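Local coordinates for protein putative 3-hydroxybutyryl-CoA dehydratase (Rhodopseudomonas palustris, PDB 3HIN) that probably interconverts enoyl-CoA and 3-hydroxyacyl-CoA thioesters by adding or removing water, as a member of the enoyl-CoA hydratase (crotonase) family, at residues 217-220 with 221-225. Residues are numbered along the deposited sequence; the frame is centred on the assembly and turned at random.
Sequences FAVL and QALPM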
loop_
_atom_site.group_PDB
_atom_site.type_symbol
_atom_site.label_atom_id
_atom_site.label_comp_id
_atom_site.label_asym_id
_atom_site.label_seq_id
_atom_site.Cartn_x
_atom_site.Cartn_y
_atom_site.Cartn_z
ATOM N N PHE A 217 15.703 -6.249 21.105
ATOM C CA PHE A 217 14.360 -5.767 20.820
ATOM C C PHE A 217 14.358 -4.384 20.075
ATOM O O PHE A 217 13.664 -4.204 19.054
ATOM C CB PHE A 217 13.553 -5.669 22.109
ATOM C CG PHE A 217 12.130 -5.352 21.865
ATOM C CD1 PHE A 217 11.274 -6.332 21.447
ATOM C CD2 PHE A 217 11.666 -4.050 21.980
ATOM C CE1 PHE A 217 9.931 -6.021 21.197
ATOM C CE2 PHE A 217 10.320 -3.724 21.717
ATOM C CZ PHE A 217 9.471 -4.713 21.325
ATOM N N ALA A 218 15.072 -3.414 20.628
ATOM C CA ALA A 218 15.043 -2.015 20.146
ATOM C C ALA A 218 15.592 -1.961 18.722
ATOM O O ALA A 218 15.025 -1.288 17.854
ATOM C CB ALA A 218 15.877 -1.117 21.064
ATOM N N VAL A 219 16.671 -2.703 18.479
ATOM C CA VAL A 219 17.308 -2.660 17.200
ATOM C C VAL A 219 16.522 -3.432 16.175
ATOM O O VAL A 219 16.268 -2.917 15.086
ATOM C CB VAL A 219 18.741 -3.220 17.263
ATOM C CG1 VAL A 219 19.352 -3.278 15.872
ATOM C CG2 VAL A 219 19.600 -2.381 18.196
ATOM N N LEU A 220 16.098 -4.641 16.501
ATOM C CA LEU A 220 15.458 -5.483 15.467
ATOM C C LEU A 220 14.063 -5.022 15.151
ATOM O O LEU A 220 13.621 -5.074 14.015
ATOM C CB LEU A 220 15.407 -6.943 15.935
ATOM C CG LEU A 220 16.731 -7.647 16.326
ATOM C CD1 LEU A 220 16.478 -9.020 17.034
ATOM C CD2 LEU A 220 17.595 -7.831 15.164
ATOM N N GLN A 221 13.335 -4.577 16.176
ATOM C CA GLN A 221 11.919 -4.289 15.968
ATOM C C GLN A 221 11.633 -2.817 15.945
ATOM O O GLN A 221 10.918 -2.347 15.041
ATOM C CB GLN A 221 11.051 -4.862 17.108
ATOM C CG GLN A 221 11.441 -6.215 17.671
ATOM C CD GLN A 221 11.064 -7.364 16.786
ATOM O OE1 GLN A 221 10.273 -7.201 15.851
ATOM N NE2 GLN A 221 11.652 -8.555 17.067
ATOM N N ALA A 222 12.153 -2.085 16.943
ATOM C CA ALA A 222 11.748 -0.693 17.067
ATOM C C ALA A 222 12.452 0.151 16.055
ATOM O O ALA A 222 11.779 0.978 15.384
ATOM C CB ALA A 222 12.018 -0.152 18.437
ATOM N N LEU A 223 13.796 -0.037 15.923
ATOM C CA LEU A 223 14.504 0.804 15.007
ATOM C C LEU A 223 13.857 0.918 13.576
ATOM O O LEU A 223 13.670 2.035 13.134
ATOM C CB LEU A 223 16.008 0.446 14.931
ATOM C CG LEU A 223 16.829 1.113 13.821
ATOM C CD1 LEU A 223 16.874 2.693 13.958
ATOM C CD2 LEU A 223 18.310 0.554 13.829
ATOM N N PRO A 224 13.595 -0.209 12.843
ATOM C CA PRO A 224 12.978 -0.103 11.495
ATOM C C PRO A 224 11.714 0.767 11.551
ATOM O O PRO A 224 11.545 1.651 10.675
ATOM C CB PRO A 224 12.597 -1.574 11.140
ATOM C CG PRO A 224 13.658 -2.358 11.825
ATOM C CD PRO A 224 13.832 -1.631 13.198
ATOM N N MET A 225 10.883 0.561 12.576
ATOM C CA MET A 225 9.636 1.332 12.661
ATOM C C MET A 225 9.892 2.818 12.893
ATOM O O MET A 225 9.204 3.702 12.292
ATOM C CB MET A 225 8.710 0.820 13.756
ATOM C CG MET A 225 8.202 -0.660 13.509
ATOM S SD MET A 225 7.124 -1.188 14.841
ATOM C CE MET A 225 7.280 -2.977 14.626
#
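Phe-217 and Gln-221 meet one turn apart on helix 213-228 of this crotonase-fold protein, a worked example of a helix that accommodates a proline after a wider pi-type turn. At the start, the Phe-217 carbonyl takes an i to i+4 bond, Gln-221 N to Phe-217 O at 2.9 Å, with the donor tilted 31° from the carbonyl plane; Ala-222 N adds a weak i+5 bond to the same Phe-217 O at 3.4 Å. With CG of Phe-217 anti to the backbone N (chi1 -173°), Gln-221 CG lies over one face of the ring, a CH-pi contact 4.1 Å from the Phe-217 centroid and 27° off the ring normal. Bent at chi2, the glutamine sets its amide plane 37° from the ring plane, and it also touches Tyr-104. Ala-218 carries the wide turn: its O accepts a hydrogen bond from Leu-223 N, five residues on, at 2.6 Å, almost straight in line with the carbonyl. The side chains of Phe-217, Ala-218 and Ala-222 all touch Met-241, which places this face against helix 231-247. The Val-219 carbonyl can receive no N-H from Pro-224, whose ring closes on that nitrogen, and the helix kinks here; Pro-224 CD sits 3.3 Å from Val-219 O. Leu-220 directs its buried side chain to Pro-108 and His-129, while Leu-220 O lies 3.5 Å from Pro-224 CG.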